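Local coordinates for protein acylneuraminate lyase (Mycoplasma synoviae, PDB 4N4P) that belongs to the dihydrodipicolinate synthetase family, is named an acylneuraminate lyase, folds as a TIM barrel and assembles from four protein chains, at residues 209-214 with 242-247; 249-254 with 284-289; 51-56 with 256-261. All coordinates share one frame; numbering follows the deposited sequence.

How the contacts relate
The three contacts illustrate how the C-terminal helices of a TIM barrel are fastened to the barrel and to one another. Their centres lie 11 to 13 Å apart. Contact 1 joins the start of helix 212-227, just after strand 206-209, to helix 231-248. Contact 2 sets the turn leading into helix 253-263 against helix 280-294, and contact 3 ties helix 253-263 to the loop after strand 44-47. Along the chain, contact 1 closes before contact 2 opens, and both of its segments fall between those of contact 3, while contacts 2 and 3 alternate. Contact 3 has the widest span, bringing a loop after the second strand to helix 253-263 across some 200 residues.

Contact 1: 209-214 with 242-247; sequences GSTYNV and NDYVLD
Tyr244 and Thr211 carry the polar part of this contact, in which helix 231-248 reaches the turn that leads from strand 206-209 into helix 212-227. The phenol OH of Tyr244 gives its proton to the carbonyl O of Thr211 at 2.7 Å. The approach is well directed: the C=O...donor angle is 127°, and the hydroxyl lies in the carbonyl plane, on a lone pair. The acceptor also sits in the plane of the tyrosine ring, at its edge, so the bond stays in the plane of the flat side chain.

Van der Waals contacts frame this bond. Val214 CG2 comes to the ring edge, near its plane, and touches Tyr244 OH at 3.2 Å, which is snug; a chi1 of -58° puts this branch, not CG1, beside the hydroxyl. Thr211 CB is 3.8 Å from Tyr244 CE2 and approaches the ring obliquely. Beyond it, the methyl of Thr211 packs against both branches of Val245, with CG2 to CG2 at 3.9 Å and Thr211 CG2 to Val245 CG1 at 4.0 Å; the two side chains run roughly perpendicular.

The two branches of Thr211 divide the work. At a chi1 of 68°, its hydroxyl turns to other partners, Asp193 and Tyr241, and the methyl is left for Val245. Tyr241 also meets the Tyr244 ring edge-to-face, and Ile290 of helix 280-294 touches that ring as well.

All four touching residues are buried. The chemistry therefore implies a single directional bond that satisfies a buried carbonyl and a buried phenol together, with Val214 CG2 and Thr211 CB beside it probably limiting the ring's movement.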
# COMPACT_ATOMS: atom_id res chain seq x y z
N GLY A 209 -18.27 2.63 -18.78
CA GLY A 209 -16.98 3.32 -18.75
C GLY A 209 -16.99 4.70 -19.34
O GLY A 209 -17.76 5.00 -20.24
N SER A 210 -16.12 5.55 -18.79
CA SER A 210 -16.00 6.93 -19.24
C SER A 210 -15.55 6.98 -20.70
O SER A 210 -15.96 7.86 -21.46
CB SER A 210 -14.94 7.64 -18.37
OG SER A 210 -13.67 7.01 -18.50
N THR A 211 -14.67 6.06 -21.10
CA THR A 211 -14.01 6.18 -22.41
C THR A 211 -14.94 5.84 -23.58
O THR A 211 -14.66 6.20 -24.73
CB THR A 211 -12.70 5.35 -22.51
OG1 THR A 211 -13.02 3.96 -22.48
CG2 THR A 211 -11.75 5.69 -21.35
N TYR A 212 -16.06 5.18 -23.30
CA TYR A 212 -17.00 4.81 -24.36
C TYR A 212 -17.83 6.01 -24.79
O TYR A 212 -18.55 5.93 -25.78
CB TYR A 212 -17.94 3.66 -23.95
CG TYR A 212 -17.20 2.51 -23.29
CD1 TYR A 212 -16.04 1.97 -23.87
CD2 TYR A 212 -17.65 1.98 -22.07
CE1 TYR A 212 -15.33 0.91 -23.26
CE2 TYR A 212 -16.95 0.92 -21.44
CZ TYR A 212 -15.79 0.41 -22.04
OH TYR A 212 -15.10 -0.62 -21.43
N ASN A 213 -17.74 7.12 -24.05
CA ASN A 213 -18.40 8.37 -24.47
C ASN A 213 -18.00 8.79 -25.89
O ASN A 213 -18.82 9.36 -26.61
CB ASN A 213 -18.10 9.54 -23.51
CG ASN A 213 -18.97 9.53 -22.25
OD1 ASN A 213 -18.50 9.18 -21.14
ND2 ASN A 213 -20.20 9.97 -22.40
N VAL A 214 -16.75 8.56 -26.28
CA VAL A 214 -16.28 9.05 -27.57
C VAL A 214 -15.59 7.97 -28.42
O VAL A 214 -15.27 8.21 -29.59
CB VAL A 214 -15.37 10.33 -27.43
CG1 VAL A 214 -16.13 11.44 -26.72
CG2 VAL A 214 -14.05 9.98 -26.68
N ASN A 242 -6.00 0.90 -25.51
CA ASN A 242 -5.34 1.34 -24.26
C ASN A 242 -4.36 2.46 -24.53
O ASN A 242 -4.16 3.30 -23.68
CB ASN A 242 -4.70 0.15 -23.55
CG ASN A 242 -5.78 -0.76 -22.91
OD1 ASN A 242 -6.97 -0.50 -23.05
ND2 ASN A 242 -5.34 -1.81 -22.20
N ASP A 243 -3.80 2.48 -25.74
CA ASP A 243 -3.01 3.65 -26.18
C ASP A 243 -3.92 4.87 -26.11
O ASP A 243 -3.53 5.93 -25.59
CB ASP A 243 -2.50 3.48 -27.62
CG ASP A 243 -1.32 2.55 -27.74
OD1 ASP A 243 -0.72 2.13 -26.73
OD2 ASP A 243 -0.97 2.25 -28.89
N TYR A 244 -5.12 4.71 -26.64
CA TYR A 244 -6.13 5.77 -26.67
C TYR A 244 -6.47 6.25 -25.27
O TYR A 244 -6.48 7.45 -25.01
CB TYR A 244 -7.40 5.30 -27.40
CG TYR A 244 -8.71 5.89 -26.91
CD1 TYR A 244 -9.03 7.25 -27.13
CD2 TYR A 244 -9.65 5.07 -26.24
CE1 TYR A 244 -10.26 7.79 -26.67
CE2 TYR A 244 -10.88 5.59 -25.81
CZ TYR A 244 -11.17 6.94 -26.01
OH TYR A 244 -12.38 7.45 -25.57
N VAL A 245 -6.74 5.31 -24.36
CA VAL A 245 -7.10 5.71 -23.00
C VAL A 245 -5.99 6.53 -22.35
O VAL A 245 -6.25 7.60 -21.81
CB VAL A 245 -7.47 4.51 -22.11
CG1 VAL A 245 -7.85 5.00 -20.71
CG2 VAL A 245 -8.66 3.71 -22.75
N LEU A 246 -4.74 6.05 -22.42
CA LEU A 246 -3.61 6.77 -21.84
C LEU A 246 -3.40 8.16 -22.50
O LEU A 246 -3.11 9.16 -21.80
CB LEU A 246 -2.34 5.92 -21.94
CG LEU A 246 -2.40 4.70 -21.01
CD1 LEU A 246 -1.12 3.85 -21.08
CD2 LEU A 246 -2.68 5.13 -19.58
N ASP A 247 -3.58 8.22 -23.81
CA ASP A 247 -3.45 9.50 -24.53
C ASP A 247 -4.57 10.43 -24.08
O ASP A 247 -4.34 11.63 -23.81
CB ASP A 247 -3.47 9.30 -26.07
CG ASP A 247 -2.10 8.99 -26.65
OD1 ASP A 247 -1.08 9.21 -25.98
OD2 ASP A 247 -2.05 8.59 -27.82

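Contact 2: 249-254 with 284-289; sequences ISKGLM and KKHAEF
In the C-terminal helical region that follows the TIM barrel, Lys251 and Ser250 of the turn between helices 231-248 and 253-263 meet His286 of helix 280-294. The turn starts at Ile249, which leaves helical geometry, and ends at Gly252, the N-cap of the next helix.

The main interaction is a CH-pi contact. Lys251 CB stands over one face of the imidazole, 4.0 Å from the ring centroid and 20° off the normal, displaced toward the rim; its distance to His286 NE2 is 3.9 Å. The rest of the aliphatic chain continues over the same ring toward its root, and CD comes to 3.7 Å from His286 CG. The two side chains thus overlap in antiparallel fashion, so that the root of the lysine lies over the far end of the imidazole and its outer carbons over the histidine CB-CG bond. The imidazole is carried toward the turn because its CG is anti to the backbone N of His286 (chi1 -177°).

Ser250 makes a smaller contact, with OG 3.5 Å from His286 CE1 and oblique to the ring. This hydroxyl is hydrogen-bonded to the carbonyl of Asp247, and His286 NE2 is hydrogen-bonded to that of Leu248, the last residue of helix 231-248, which helps to fix the rotation of the imidazole that the lysine covers.

The ammonium group pairs not with the imidazole but with Glu282 of the same helix 280-294, in a salt bridge, and Lys251 NZ stays 5.3 Å from His286 ND1. The chain is extended until its last torsion, where a bend (chi4 -51°) turns NZ aside just beyond Lys251 CE, which rests 3.8 Å from His286 CB.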
# COMPACT_ATOMS: atom_id res chain seq x y z
N ILE A 249 -6.25 10.59 -21.27
CA ILE A 249 -6.13 11.09 -19.90
C ILE A 249 -4.81 11.79 -19.65
O ILE A 249 -4.47 12.10 -18.50
CB ILE A 249 -6.38 9.98 -18.83
CG1 ILE A 249 -5.31 8.89 -18.93
CG2 ILE A 249 -7.82 9.42 -18.98
CD1 ILE A 249 -5.43 7.77 -17.89
N SER A 250 -4.06 12.08 -20.71
CA SER A 250 -2.89 12.93 -20.50
C SER A 250 -3.33 14.36 -20.18
O SER A 250 -2.53 15.18 -19.72
CB SER A 250 -1.91 12.86 -21.68
OG SER A 250 -2.53 13.37 -22.84
N LYS A 251 -4.60 14.67 -20.41
CA LYS A 251 -5.22 15.87 -19.85
C LYS A 251 -6.44 15.38 -19.08
O LYS A 251 -6.80 14.21 -19.20
CB LYS A 251 -5.58 16.88 -20.93
CG LYS A 251 -4.31 17.49 -21.62
CD LYS A 251 -4.65 18.65 -22.50
CE LYS A 251 -3.48 19.04 -23.41
NZ LYS A 251 -2.17 19.23 -22.69
N GLY A 252 -7.08 16.24 -18.32
CA GLY A 252 -8.21 15.83 -17.50
C GLY A 252 -9.22 15.01 -18.28
O GLY A 252 -9.59 15.38 -19.39
N LEU A 253 -9.70 13.92 -17.69
CA LEU A 253 -10.63 13.02 -18.38
C LEU A 253 -11.91 13.72 -18.82
O LEU A 253 -12.25 13.72 -20.01
CB LEU A 253 -10.96 11.82 -17.49
CG LEU A 253 -12.04 10.87 -18.03
CD1 LEU A 253 -11.56 10.16 -19.33
CD2 LEU A 253 -12.46 9.86 -16.94
N MET A 254 -12.64 14.31 -17.87
CA MET A 254 -13.94 14.92 -18.22
C MET A 254 -13.77 16.12 -19.16
O MET A 254 -14.58 16.29 -20.10
CB MET A 254 -14.74 15.30 -16.97
CG MET A 254 -15.54 14.11 -16.42
SD MET A 254 -14.52 12.98 -15.47
CE MET A 254 -14.59 13.90 -13.92
N LYS A 284 -8.70 22.07 -27.09
CA LYS A 284 -9.16 21.80 -28.46
C LYS A 284 -8.14 20.98 -29.26
O LYS A 284 -8.51 20.03 -29.98
CB LYS A 284 -9.50 23.09 -29.24
CG LYS A 284 -10.08 22.81 -30.62
CD LYS A 284 -9.94 24.01 -31.55
CE LYS A 284 -10.42 23.65 -32.95
NZ LYS A 284 -11.91 23.70 -33.04
N LYS A 285 -6.87 21.34 -29.13
CA LYS A 285 -5.85 20.60 -29.85
C LYS A 285 -5.71 19.16 -29.33
O LYS A 285 -5.47 18.25 -30.10
CB LYS A 285 -4.51 21.33 -29.79
CG LYS A 285 -4.59 22.65 -30.56
CD LYS A 285 -3.25 23.38 -30.59
CE LYS A 285 -3.48 24.72 -31.28
NZ LYS A 285 -2.30 25.55 -31.11
N HIS A 286 -5.83 19.01 -28.02
CA HIS A 286 -5.93 17.70 -27.41
C HIS A 286 -7.10 16.92 -28.01
O HIS A 286 -6.93 15.77 -28.40
CB HIS A 286 -6.08 17.82 -25.90
CG HIS A 286 -6.11 16.50 -25.20
ND1 HIS A 286 -5.08 15.60 -25.28
CD2 HIS A 286 -7.06 15.93 -24.42
CE1 HIS A 286 -5.38 14.53 -24.56
NE2 HIS A 286 -6.57 14.71 -24.02
N ALA A 287 -8.27 17.55 -28.11
CA ALA A 287 -9.43 16.88 -28.71
C ALA A 287 -9.19 16.46 -30.15
O ALA A 287 -9.54 15.35 -30.53
CB ALA A 287 -10.69 17.73 -28.59
N GLU A 288 -8.57 17.34 -30.94
CA GLU A 288 -8.23 17.00 -32.32
C GLU A 288 -7.23 15.87 -32.40
O GLU A 288 -7.41 14.98 -33.19
CB GLU A 288 -7.62 18.18 -33.06
CG GLU A 288 -8.56 19.33 -33.25
CD GLU A 288 -7.84 20.48 -33.95
OE1 GLU A 288 -7.06 21.19 -33.30
OE2 GLU A 288 -8.04 20.65 -35.16
N PHE A 289 -6.18 15.95 -31.58
CA PHE A 289 -5.17 14.87 -31.50
C PHE A 289 -5.82 13.51 -31.26
O PHE A 289 -5.58 12.55 -32.01
CB PHE A 289 -4.12 15.20 -30.41
CG PHE A 289 -3.31 14.01 -29.93
CD1 PHE A 289 -2.43 13.34 -30.78
CD2 PHE A 289 -3.40 13.59 -28.60
CE1 PHE A 289 -1.71 12.22 -30.34
CE2 PHE A 289 -2.66 12.49 -28.13
CZ PHE A 289 -1.81 11.80 -29.01

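Contact 3: 51-56 with 256-261; sequences TGEFLL and SLKAIM
Glu53 and Lys258 pair where the loop after strand 44-47 of the TIM barrel faces helix 253-263. Gly52 and Glu53 form the end of the GxxGE signature of this family. The loop lies at the C-terminal ends of the barrel strands, the end at which TIM barrels carry their active sites.

The two long side chains come from opposite directions, and both are extended beyond CG. All of the outer lysine torsions are near 180°, which delivers NZ straight to the carboxylate. There it gives a hydrogen bond, part of a salt bridge, to Glu53 OE2 at 2.7 Å. The ammonium group meets this oxygen on its syn side, 24° out of the carboxylate plane. Lys258 CE follows at 3.5 Å from Glu53 OE2. The buried ammonium has further acceptors in the backbone carbonyls of Thr16 and Tyr270, making three bonds that grip NZ together.

Beside this polar pair, the side chain of Thr51 lies across that of Leu257. A chi1 of -49° sends the threonine methyl, not the hydroxyl, to one leucine branch, with Thr51 CG2 and Leu257 CD1 4.0 Å apart. Leu257 also packs on Asn213 and Val214 of helix 212-227, while past Glu53 the loop turns to another chain, Phe54 packing on Tyr114 of a neighbouring subunit.

The carboxylate uses its two oxygens separately: while OE2 takes the lysine, Glu53 OE1 stays 4.2 Å from Lys258 NZ and accepts the backbone N-H of Arg272.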
# COMPACT_ATOMS: atom_id res chain seq x y z
N THR A 51 -18.04 10.08 -13.53
CA THR A 51 -17.72 10.73 -14.80
C THR A 51 -18.72 11.82 -15.11
O THR A 51 -18.43 12.76 -15.85
CB THR A 51 -17.68 9.72 -15.97
OG1 THR A 51 -16.85 8.61 -15.58
CG2 THR A 51 -17.07 10.38 -17.20
N GLY A 52 -19.91 11.69 -14.52
CA GLY A 52 -20.97 12.72 -14.61
C GLY A 52 -20.86 13.82 -13.55
O GLY A 52 -21.77 14.61 -13.39
N GLU A 53 -19.72 13.86 -12.85
CA GLU A 53 -19.45 14.87 -11.83
C GLU A 53 -20.55 14.94 -10.77
O GLU A 53 -20.92 16.03 -10.32
CB GLU A 53 -19.23 16.25 -12.51
CG GLU A 53 -17.93 16.25 -13.33
CD GLU A 53 -17.79 17.48 -14.22
OE1 GLU A 53 -17.48 18.56 -13.69
OE2 GLU A 53 -17.95 17.37 -15.44
N PHE A 54 -21.07 13.78 -10.36
CA PHE A 54 -22.28 13.78 -9.55
C PHE A 54 -22.10 14.50 -8.23
O PHE A 54 -23.03 15.11 -7.75
CB PHE A 54 -22.85 12.37 -9.30
CG PHE A 54 -22.10 11.57 -8.30
CD1 PHE A 54 -22.68 11.30 -7.05
CD2 PHE A 54 -20.84 11.07 -8.59
CE1 PHE A 54 -22.00 10.57 -6.11
CE2 PHE A 54 -20.14 10.33 -7.66
CZ PHE A 54 -20.72 10.08 -6.40
N LEU A 55 -20.91 14.41 -7.65
CA LEU A 55 -20.62 15.12 -6.39
C LEU A 55 -20.66 16.63 -6.50
O LEU A 55 -20.72 17.34 -5.47
CB LEU A 55 -19.28 14.69 -5.78
CG LEU A 55 -19.26 13.31 -5.12
CD1 LEU A 55 -17.96 13.15 -4.41
CD2 LEU A 55 -20.45 13.10 -4.17
N LEU A 56 -20.65 17.13 -7.72
CA LEU A 56 -20.67 18.56 -7.99
C LEU A 56 -22.06 19.03 -8.39
O LEU A 56 -22.27 20.20 -8.72
CB LEU A 56 -19.66 18.92 -9.09
CG LEU A 56 -18.26 18.36 -8.87
CD1 LEU A 56 -17.29 18.82 -9.97
CD2 LEU A 56 -17.74 18.75 -7.51
N SER A 256 -11.44 16.45 -21.36
CA SER A 256 -11.10 15.89 -22.66
C SER A 256 -12.32 15.31 -23.36
O SER A 256 -12.53 15.54 -24.56
CB SER A 256 -10.05 14.80 -22.50
OG SER A 256 -8.84 15.35 -22.02
N LEU A 257 -13.12 14.55 -22.62
CA LEU A 257 -14.36 14.00 -23.21
C LEU A 257 -15.26 15.14 -23.70
O LEU A 257 -15.79 15.09 -24.81
CB LEU A 257 -15.11 13.12 -22.21
CG LEU A 257 -14.41 11.81 -21.79
CD1 LEU A 257 -15.24 11.11 -20.65
CD2 LEU A 257 -14.26 10.89 -22.98
N LYS A 258 -15.43 16.16 -22.87
CA LYS A 258 -16.31 17.27 -23.25
C LYS A 258 -15.76 18.01 -24.46
O LYS A 258 -16.50 18.31 -25.39
CB LYS A 258 -16.55 18.20 -22.05
CG LYS A 258 -17.60 17.61 -21.07
CD LYS A 258 -17.68 18.38 -19.77
CE LYS A 258 -18.68 17.70 -18.82
NZ LYS A 258 -19.03 18.53 -17.58
N ALA A 259 -14.45 18.24 -24.48
CA ALA A 259 -13.81 18.90 -25.62
C ALA A 259 -13.96 18.13 -26.93
O ALA A 259 -14.18 18.72 -28.00
CB ALA A 259 -12.33 19.15 -25.33
N ILE A 260 -13.85 16.81 -26.83
CA ILE A 260 -14.04 15.95 -28.01
C ILE A 260 -15.46 16.07 -28.51
O ILE A 260 -15.70 16.24 -29.71
CB ILE A 260 -13.60 14.50 -27.74
CG1 ILE A 260 -12.07 14.47 -27.54
CG2 ILE A 260 -14.04 13.57 -28.92
CD1 ILE A 260 -11.54 13.16 -26.89
N MET A 261 -16.42 16.01 -27.59
CA MET A 261 -17.81 16.20 -27.98
C MET A 261 -18.03 17.56 -28.62
O MET A 261 -18.64 17.62 -29.70
CB MET A 261 -18.74 15.98 -26.80
CG MET A 261 -18.79 14.53 -26.39
SD MET A 261 -20.06 14.30 -25.14
CE MET A 261 -19.75 12.62 -24.59